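Local atomic coordinates of 1,4-dihydroxy-2-naphthoyl-CoA hydrolase (Synechocystis sp., PDB entry 4K00), a protein that hydrolyses 1,4-dihydroxy-2-naphthoyl-CoA to 1,4-dihydroxy-2-naphthoate and free CoA, a step on the cyanobacterial route to phylloquinone (vitamin K1). Residues N27-L30 with Q31-H34; E35-E38 with S39-S43; T85-S88 with A89-C93; I98-A101 with E102-Q105. All coordinates share one frame; numbering follows the deposited sequence. Where two conformers were deposited one is given.

Contact 1 (N27-L30 with Q31-H34); sequences NQFL and QMCH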
loop_
_atom_site.group_PDB
_atom_site.type_symbol
_atom_site.label_atom_id
_atom_site.label_comp_id
_atom_site.label_asym_id
_atom_site.label_seq_id
_atom_site.Cartn_x
_atom_site.Cartn_y
_atom_site.Cartn_z
ATOM N N ASN A 27 5.432 -6.102 5.964
ATOM C CA ASN A 27 5.088 -4.715 6.249
ATOM C C ASN A 27 3.604 -4.556 6.515
ATOM O O ASN A 27 3.176 -3.610 7.182
ATOM C CB ASN A 27 5.443 -3.849 5.031
ATOM C CG ASN A 27 5.882 -2.464 5.412
ATOM O OD1 ASN A 27 6.279 -2.214 6.553
ATOM N ND2 ASN A 27 5.835 -1.556 4.458
ATOM N N GLN A 28 2.812 -5.475 5.972
ATOM C CA GLN A 28 1.368 -5.458 6.212
ATOM C C GLN A 28 0.992 -5.802 7.661
ATOM O O GLN A 28 0.017 -5.267 8.179
ATOM C CB GLN A 28 0.624 -6.356 5.213
ATOM C CG GLN A 28 0.673 -5.857 3.777
ATOM C CD GLN A 28 0.062 -4.482 3.628
ATOM O OE1 GLN A 28 0.745 -3.543 3.246
ATOM N NE2 GLN A 28 -1.217 -4.352 3.953
ATOM N N PHE A 29 1.766 -6.651 8.331
ATOM C CA PHE A 29 1.570 -6.863 9.758
ATOM C C PHE A 29 1.739 -5.556 10.543
ATOM O O PHE A 29 0.975 -5.283 11.479
ATOM C CB PHE A 29 2.535 -7.927 10.302
ATOM C CG PHE A 29 2.173 -9.347 9.925
ATOM C CD1 PHE A 29 1.036 -9.952 10.430
ATOM C CD2 PHE A 29 3.013 -10.097 9.113
ATOM C CE1 PHE A 29 0.724 -11.267 10.121
ATOM C CE2 PHE A 29 2.706 -11.414 8.797
ATOM C CZ PHE A 29 1.563 -12.001 9.303
ATOM N N LEU A 30 2.750 -4.762 10.189
ATOM C CA LEU A 30 2.955 -3.466 10.831
ATOM C C LEU A 30 1.811 -2.514 10.546
ATOM O O LEU A 30 1.423 -1.738 11.425
ATOM C CB LEU A 30 4.263 -2.810 10.383
ATOM C CG LEU A 30 5.475 -3.019 11.279
ATOM C CD1 LEU A 30 6.687 -2.307 10.694
ATOM C CD2 LEU A 30 5.206 -2.563 12.715
ATOM N N GLN A 31 1.277 -2.557 9.319
ATOM C CA GLN A 31 0.083 -1.778 8.965
ATOM C C GLN A 31 -1.080 -2.164 9.893
ATOM O O GLN A 31 -1.804 -1.297 10.389
ATOM C CB GLN A 31 -0.271 -1.981 7.479
ATOM C CG GLN A 31 -1.555 -1.323 6.995
ATOM C CD GLN A 31 -1.660 0.120 7.410
ATOM O OE1 GLN A 31 -0.654 0.837 7.469
ATOM N NE2 GLN A 31 -2.880 0.562 7.715
ATOM N N MET A 32 -1.251 -3.461 10.139
ATOM C CA MET A 32 -2.354 -3.938 10.975
ATOM C C MET A 32 -2.189 -3.442 12.410
ATOM O O MET A 32 -3.173 -3.158 13.096
ATOM C CB MET A 32 -2.414 -5.461 10.972
ATOM C CG MET A 32 -2.775 -6.090 9.636
ATOM S SD MET A 32 -2.550 -7.880 9.683
ATOM C CE MET A 32 -2.708 -8.263 7.938
ATOM N N CYS A 33 -0.945 -3.331 12.850
ATOM C CA CYS A 33 -0.644 -2.743 14.168
ATOM C C CYS A 33 -1.099 -1.290 14.250
ATOM O O CYS A 33 -1.772 -0.898 15.196
ATOM C CB CYS A 33 0.849 -2.843 14.474
ATOM S SG CYS A 33 1.398 -4.523 14.831
ATOM N N HIS A 34 -0.751 -0.489 13.250
ATOM C CA HIS A 34 -1.158 0.907 13.248
ATOM C C HIS A 34 -2.684 1.024 13.205
ATOM O O HIS A 34 -3.260 1.879 13.871
ATOM C CB HIS A 34 -0.486 1.681 12.098
ATOM C CG HIS A 34 -0.461 3.166 12.303
ATOM N ND1 HIS A 34 -1.563 3.962 12.093
ATOM C CD2 HIS A 34 0.522 3.995 12.732
ATOM C CE1 HIS A 34 -1.259 5.220 12.369
ATOM N NE2 HIS A 34 0.002 5.268 12.752
#
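M32 lies one helical turn on from F29 and Q28, and its side chain touches both. Its CG stands beside the backbone N (chi1 -66°) and the chain then runs extended, carrying the thioether past the ring of F29. SD comes within 4.2 Å of F29 CD1 and 5.2 Å of the ring centroid, approaching obliquely: a Met-aromatic contact. On the way CG passes 3.3 Å from Q28 O, the carbonyl that accepts from M32 N. Along this part of helix 26-43, the long helix of the hotdog fold, the bonds Q31 N to N27 O (3.0 Å), C33 N to F29 O and H34 N to L30 O continue the i to i+4 pattern.

The smaller C33 fits close to the backbone, its CB 3.3 Å from L30 O. Q31 goes another way: CG is anti to the backbone N (chi1 175°), and a bend at chi2 carries the amide away from the preceding turn. Its OE1 is hydrogen-bonded to Y25 OH of the second subunit, its NE2 to E35 OE2. Q28 NE2 hydrogen-bonds D17, while F29 packs on I66 and I98.

The phenyl ring of F29 and the thiol of C33 suit the sheet on which they pack, whereas amides able both to donate and to accept suit the buried subunit interface, where the polar ends of N27 and Q31 find partners on the second subunit.

Contact 2 (E35-E38 with S39-S43); sequences EAYE and SWLSS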
loop_
_atom_site.group_PDB
_atom_site.type_symbol
_atom_site.label_atom_id
_atom_site.label_comp_id
_atom_site.label_asym_id
_atom_site.label_seq_id
_atom_site.Cartn_x
_atom_site.Cartn_y
_atom_site.Cartn_z
ATOM N N GLU A 35 -3.337 0.147 12.445
ATOM C CA GLU A 35 -4.804 0.092 12.424
ATOM C C GLU A 35 -5.396 -0.190 13.809
ATOM O O GLU A 35 -6.400 0.413 14.194
ATOM C CB GLU A 35 -5.297 -0.965 11.443
ATOM C CG GLU A 35 -4.967 -0.659 9.990
ATOM C CD GLU A 35 -5.294 -1.814 9.058
ATOM O OE1 GLU A 35 -6.048 -2.740 9.456
ATOM O OE2 GLU A 35 -4.790 -1.803 7.915
ATOM N N ALA A 36 -4.780 -1.107 14.547
ATOM C CA ALA A 36 -5.234 -1.417 15.907
ATOM C C ALA A 36 -5.141 -0.183 16.774
ATOM O O ALA A 36 -6.062 0.143 17.528
ATOM C CB ALA A 36 -4.385 -2.535 16.504
ATOM N N TYR A 37 -4.015 0.510 16.646
ATOM C CA TYR A 37 -3.797 1.784 17.311
ATOM C C TYR A 37 -4.910 2.768 16.928
ATOM O O TYR A 37 -5.532 3.375 17.795
ATOM C CB TYR A 37 -2.397 2.298 16.974
ATOM C CG TYR A 37 -2.140 3.777 17.197
ATOM C CD1 TYR A 37 -2.279 4.355 18.449
ATOM C CD2 TYR A 37 -1.742 4.592 16.140
ATOM C CE1 TYR A 37 -2.041 5.710 18.637
ATOM C CE2 TYR A 37 -1.489 5.938 16.321
ATOM C CZ TYR A 37 -1.638 6.496 17.573
ATOM O OH TYR A 37 -1.399 7.846 17.745
ATOM N N GLU A 38 -5.191 2.880 15.635
ATOM C CA GLU A 38 -6.227 3.782 15.161
ATOM C C GLU A 38 -7.614 3.389 15.631
ATOM O O GLU A 38 -8.438 4.257 15.904
ATOM C CB GLU A 38 -6.195 3.913 13.635
ATOM C CG GLU A 38 -4.997 4.713 13.135
ATOM C CD GLU A 38 -4.905 4.717 11.625
ATOM O OE1 GLU A 38 -4.168 3.869 11.087
ATOM O OE2 GLU A 38 -5.560 5.578 11.001
ATOM N N SER A 39 -7.878 2.083 15.723
ATOM C CA SER A 39 -9.180 1.615 16.169
ATOM C C SER A 39 -9.335 1.892 17.662
ATOM O O SER A 39 -10.416 2.251 18.138
ATOM C CB SER A 39 -9.364 0.125 15.894
ATOM O OG SER A 39 -9.244 -0.161 14.513
ATOM N N TRP A 40 -8.248 1.749 18.402
ATOM C CA TRP A 40 -8.279 2.071 19.811
ATOM C C TRP A 40 -8.581 3.568 19.996
ATOM O O TRP A 40 -9.436 3.941 20.794
ATOM C CB TRP A 40 -6.962 1.673 20.481
ATOM C CG TRP A 40 -6.827 2.203 21.858
ATOM C CD1 TRP A 40 -7.438 1.742 22.978
ATOM C CD2 TRP A 40 -6.048 3.328 22.257
ATOM N NE1 TRP A 40 -7.068 2.493 24.061
ATOM C CE2 TRP A 40 -6.218 3.480 23.644
ATOM C CE3 TRP A 40 -5.197 4.205 21.579
ATOM C CZ2 TRP A 40 -5.585 4.488 24.370
ATOM C CZ3 TRP A 40 -4.574 5.211 22.297
ATOM C CH2 TRP A 40 -4.771 5.342 23.681
ATOM N N LEU A 41 -7.887 4.415 19.239
ATOM C CA LEU A 41 -8.151 5.862 19.255
ATOM C C LEU A 41 -9.623 6.167 19.024
ATOM O O LEU A 41 -10.220 6.970 19.740
ATOM C CB LEU A 41 -7.336 6.573 18.160
ATOM C CG LEU A 41 -5.832 6.713 18.381
ATOM C CD1 LEU A 41 -5.185 7.351 17.160
ATOM C CD2 LEU A 41 -5.534 7.505 19.637
ATOM N N SER A 42 -10.193 5.529 18.006
ATOM C CA SER A 42 -11.601 5.706 17.656
ATOM C C SER A 42 -12.523 5.270 18.795
ATOM O O SER A 42 -13.500 5.950 19.112
ATOM C CB SER A 42 -11.921 4.901 16.393
ATOM O OG SER A 42 -13.254 5.101 15.972
ATOM N N SER A 43 -12.208 4.133 19.409
ATOM C CA SER A 43 -12.973 3.642 20.554
ATOM C C SER A 43 -12.901 4.615 21.725
ATOM O O SER A 43 -13.837 4.717 22.519
ATOM C CB SER A 43 -12.457 2.276 21.007
ATOM O OG SER A 43 -11.312 2.417 21.825
#
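Y37 and L41, four residues apart on helix 26-43, make the tight part of this contact. L41 CD1 sits over one face of the phenol ring, offset toward the rim, 4.0 Å from the centroid and 23° off the ring normal, a CH-pi contact. With CG anti to the backbone N (chi1 161°), the Y37 ring stands out from the helix, where branched L41 of the next turn can lay a methyl on its face while its CG rests 3.4 Å from Y37 O. W40, just before L41, adds CE3 at 4.3 Å from Y37 CD1.

The serine side is more polar and, toward S43, more open to solvent. S39 N donates to E35 O at 2.7 Å, and S39 OG lies 2.9 Å from that same oxygen, though its proton has another acceptor within reach. S43 OG donates to W40 O at 2.6 Å, in the carbonyl plane on a lone pair; a short hydroxyl suits this exposed turn. E38 is hydrogen-bonded to L15 N of the third subunit.

W131 of helix 129-136 and L48 of helix 48-54 pack against both Y37 and L41. W40 packs on A134 and I135 of helix 129-136 and on L82 and I84 of strand 77-86.

Contact 3 (T85-S88 with A89-C93); sequences TQAS and AHRFC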
loop_
_atom_site.group_PDB
_atom_site.type_symbol
_atom_site.label_atom_id
_atom_site.label_comp_id
_atom_site.label_asym_id
_atom_site.label_seq_id
_atom_site.Cartn_x
_atom_site.Cartn_y
_atom_site.Cartn_z
ATOM N N THR A 85 1.154 2.450 26.792
ATOM C CA THR A 85 1.855 2.862 28.006
ATOM C C THR A 85 2.384 4.279 27.750
ATOM O O THR A 85 2.808 4.588 26.636
ATOM C CB THR A 85 3.072 1.930 28.244
ATOM O OG1 THR A 85 2.607 0.629 28.624
ATOM C CG2 THR A 85 3.992 2.472 29.340
ATOM N N GLN A 86 2.355 5.141 28.756
ATOM C CA GLN A 86 2.996 6.443 28.639
ATOM C C GLN A 86 4.427 6.356 29.140
ATOM O O GLN A 86 4.658 6.040 30.294
ATOM C CB GLN A 86 2.246 7.505 29.443
ATOM C CG GLN A 86 2.835 8.889 29.258
ATOM C CD GLN A 86 1.970 9.995 29.818
ATOM O OE1 GLN A 86 0.856 9.764 30.294
ATOM N NE2 GLN A 86 2.477 11.216 29.751
ATOM N N ALA A 87 5.385 6.663 28.276
ATOM C CA ALA A 87 6.799 6.538 28.637
ATOM C C ALA A 87 7.397 7.858 29.174
ATOM O O ALA A 87 8.374 7.850 29.924
ATOM C CB ALA A 87 7.583 6.047 27.431
ATOM N N SER A 88 6.799 8.986 28.805
ATOM C CA SER A 88 7.291 10.296 29.227
ATOM C C SER A 88 6.174 11.306 29.062
ATOM O O SER A 88 5.076 10.941 28.667
ATOM C CB SER A 88 8.510 10.719 28.402
ATOM O OG SER A 88 8.124 11.145 27.104
ATOM N N ALA A 89 6.442 12.567 29.372
ATOM C CA ALA A 89 5.439 13.613 29.204
ATOM C C ALA A 89 4.996 13.661 27.745
ATOM O O ALA A 89 3.868 14.039 27.445
ATOM C CB ALA A 89 5.993 14.973 29.634
ATOM N N HIS A 90 5.886 13.280 26.839
ATOM C CA HIS A 90 5.690 13.590 25.434
ATOM C C HIS A 90 5.649 12.341 24.564
ATOM O O HIS A 90 5.467 12.444 23.361
ATOM C CB HIS A 90 6.772 14.550 24.939
ATOM C CG HIS A 90 8.158 13.993 25.021
ATOM N ND1 HIS A 90 9.017 14.279 26.062
ATOM C CD2 HIS A 90 8.836 13.169 24.190
ATOM C CE1 HIS A 90 10.163 13.647 25.871
ATOM N NE2 HIS A 90 10.078 12.962 24.746
ATOM N N ARG A 91 5.802 11.168 25.173
ATOM C CA ARG A 91 5.971 9.920 24.431
ATOM C C ARG A 91 5.067 8.814 24.992
ATOM O O ARG A 91 4.951 8.644 26.205
ATOM C CB ARG A 91 7.431 9.455 24.491
ATOM C CG ARG A 91 7.734 8.233 23.643
ATOM C CD ARG A 91 9.227 8.028 23.386
ATOM N NE ARG A 91 9.995 7.880 24.613
ATOM C CZ ARG A 91 10.294 6.707 25.160
ATOM N NH1 ARG A 91 9.880 5.585 24.582
ATOM N NH2 ARG A 91 10.997 6.653 26.286
ATOM N N PHE A 92 4.449 8.056 24.102
ATOM C CA PHE A 92 3.811 6.813 24.492
ATOM C C PHE A 92 4.245 5.644 23.626
ATOM O O PHE A 92 4.773 5.823 22.511
ATOM C CB PHE A 92 2.286 6.941 24.551
ATOM C CG PHE A 92 1.618 7.216 23.229
ATOM C CD1 PHE A 92 1.190 6.168 22.418
ATOM C CD2 PHE A 92 1.359 8.513 22.819
ATOM C CE1 PHE A 92 0.555 6.412 21.210
ATOM C CE2 PHE A 92 0.729 8.763 21.609
ATOM C CZ PHE A 92 0.308 7.705 20.812
ATOM N N CYS A 93 3.990 4.439 24.125
ATOM C CA CYS A 93 4.502 3.222 23.510
ATOM C C CYS A 93 3.407 2.176 23.384
ATOM O O CYS A 93 2.806 1.782 24.388
ATOM C CB CYS A 93 5.632 2.645 24.355
ATOM S SG CYS A 93 6.993 3.793 24.631
HETATM O O HOH W 1 2.770 -0.555 26.025
HETATM O O HOH W 2 10.702 10.341 25.892
#
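A89 to C93 turn back on T85 to S88 to close the beta hairpin of strands 77-86 and 91-100, part of the antiparallel sheet of the hotdog fold. A89 sits at the bend, its CA 3.8 Å from Q86 NE2; that amide is held by S88 O, which lies in the amide plane although the donor stands above the carbonyl plane. Small alanines suit this exposed reversal.

H90 follows with its N donating to S88 OG at 3.1 Å. The same hydroxyl lies over the centre of the imidazole, 3.3 Å above its plane. Both side chains use the crowded position between backbone N and carbonyl carbon (chi1 76° for S88, 62° for H90), which turns the hydroxyl and the ring to one another across the bend.

R91 enters the strand. Its O is gripped by two donors, A87 N and S88 N, from the same face of its plane: a classic beta bulge, with A87 and S88 opposite R91, next to the turn. The chain of R91 is long and bent; A87 CB lies 3.5 Å above its guanidinium plane, toward the rim, and NE donates to a water also bound to S88 OG.

F92 pairs with Q86 as a non-hydrogen-bonded pair. Its CB is 3.2 Å from T85 O, while the apolar ring leads away to stack on H114 of the adjacent strand 106-118.

C93 completes the walk as the hydrogen-bonded partner of T85: C93 N donates to T85 O at 2.8 Å, and T85 N answers to C93 O at 3.0 Å.

Contact 4 (I98-A101 with E102-Q105); sequences ISQA and ESAQ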
loop_
_atom_site.group_PDB
_atom_site.type_symbol
_atom_site.label_atom_id
_atom_site.label_comp_id
_atom_site.label_asym_id
_atom_site.label_seq_id
_atom_site.Cartn_x
_atom_site.Cartn_y
_atom_site.Cartn_z
ATOM N N ILE A 98 0.186 -10.233 17.498
ATOM C CA ILE A 98 -0.715 -10.648 16.422
ATOM C C ILE A 98 -0.846 -12.162 16.428
ATOM O O ILE A 98 0.155 -12.889 16.387
ATOM C CB ILE A 98 -0.225 -10.182 15.033
ATOM C CG1 ILE A 98 0.049 -8.681 15.044
ATOM C CG2 ILE A 98 -1.258 -10.521 13.961
ATOM C CD1 ILE A 98 0.674 -8.160 13.764
ATOM N N SER A 99 -2.084 -12.632 16.483
ATOM C CA SER A 99 -2.347 -14.052 16.586
ATOM C C SER A 99 -3.472 -14.457 15.641
ATOM O O SER A 99 -4.279 -13.618 15.229
ATOM C CB SER A 99 -2.716 -14.414 18.026
ATOM O OG SER A 99 -3.838 -13.654 18.448
ATOM N N GLN A 100 -3.531 -15.746 15.320
ATOM C CA GLN A 100 -4.718 -16.337 14.690
ATOM C C GLN A 100 -5.884 -16.344 15.666
ATOM O O GLN A 100 -5.729 -16.720 16.828
ATOM C CB GLN A 100 -4.420 -17.760 14.240
ATOM C CG GLN A 100 -3.370 -17.859 13.146
ATOM C CD GLN A 100 -3.921 -17.506 11.778
ATOM O OE1 GLN A 100 -5.107 -17.255 11.624
ATOM N NE2 GLN A 100 -3.056 -17.472 10.785
ATOM N N ALA A 101 -7.054 -15.925 15.203
ATOM C CA ALA A 101 -8.188 -15.759 16.092
ATOM C C ALA A 101 -8.583 -17.111 16.678
ATOM O O ALA A 101 -8.920 -17.204 17.851
ATOM C CB ALA A 101 -9.364 -15.126 15.359
ATOM N N GLU A 102 -8.533 -18.156 15.861
ATOM C CA GLU A 102 -9.138 -19.435 16.241
ATOM C C GLU A 102 -8.165 -20.297 17.041
ATOM O O GLU A 102 -8.513 -20.835 18.089
ATOM C CB GLU A 102 -9.592 -20.194 14.994
ATOM C CG GLU A 102 -10.521 -19.397 14.090
ATOM C CD GLU A 102 -11.961 -19.392 14.577
ATOM O OE1 GLU A 102 -12.348 -20.323 15.321
ATOM O OE2 GLU A 102 -12.707 -18.453 14.212
ATOM N N SER A 103 -6.945 -20.423 16.537
ATOM C CA SER A 103 -5.944 -21.283 17.154
ATOM C C SER A 103 -5.126 -20.560 18.226
ATOM O O SER A 103 -4.473 -21.201 19.041
ATOM C CB SER A 103 -4.996 -21.819 16.085
ATOM O OG SER A 103 -4.159 -20.785 15.601
ATOM N N ALA A 104 -5.150 -19.230 18.204
ATOM C CA ALA A 104 -4.354 -18.402 19.116
ATOM C C ALA A 104 -2.846 -18.515 18.863
ATOM O O ALA A 104 -2.043 -18.033 19.656
ATOM C CB ALA A 104 -4.667 -18.736 20.569
ATOM N N GLN A 105 -2.462 -19.132 17.754
ATOM C CA GLN A 105 -1.063 -19.123 17.342
ATOM C C GLN A 105 -0.534 -17.694 17.241
ATOM O O GLN A 105 -1.093 -16.875 16.514
ATOM C CB GLN A 105 -0.898 -19.813 15.992
ATOM C CG GLN A 105 0.540 -19.879 15.514
ATOM C CD GLN A 105 0.661 -20.452 14.117
ATOM O OE1 GLN A 105 -0.252 -20.332 13.294
ATOM N NE2 GLN A 105 1.790 -21.072 13.839
HETATM O O HOH W 3 -8.192 -17.803 13.008
HETATM O O HOH W 4 -0.791 -19.056 10.649
#
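Q100 and Q105 clasp the turn between strands 91-100 and 106-118: Q100 N donates to Q105 O at 2.9 Å. A second backbone bond, A104 N to Q100 O, also 2.9 Å, is more bent, its N-H...O angle being 130° with the donor above the carbonyl plane. S99 CA supplements the first with a CA-H...O contact to Q105 O. The two glutamine side chains lie side by side and point the same way, their amide planes 32° apart. One water joins them, accepting from Q100 NE2 and donating to Q105 OE1 at 3.0 Å; long amides suit such a bridge at the surface.

S103 helps to shape the return. Its OG accepts from Q105 N at 3.2 Å, forming an ST turn, and the hydroxyl also lies 3.3 Å from Q100 CB. A104 takes a left-handed backbone conformation (phi 67°), which swings the chain back toward S99.

Further out, Q100 NE2 binds D76 and E102 makes a salt bridge to R77. S99 and A101 bond through their backbones to L79 and R77 on strand 77-86, I98 pairs with strand 106-118 on the other flank, and its side chain packs under helix 26-43 against F29 and C33.

Contacts 1 and 2 are consecutive lengths of helix 26-43, their centres about 13 Å apart, and both touch the third subunit. Contacts 3 and 4 mark the two ends of strand 91-100, about 29 Å apart between centres and on opposite sides of the chain's centre. The helix meets each end separately: I98 CD1 of contact 4 lies 3.7 Å from F29 O of contact 1, and F92 CZ of contact 3 lies 3.5 Å from Y37 OH of contact 2. The predicted active-site residue D19 is nearest contact 1, about 8 Å from the side chain of Q28; the other three contacts lie away from it.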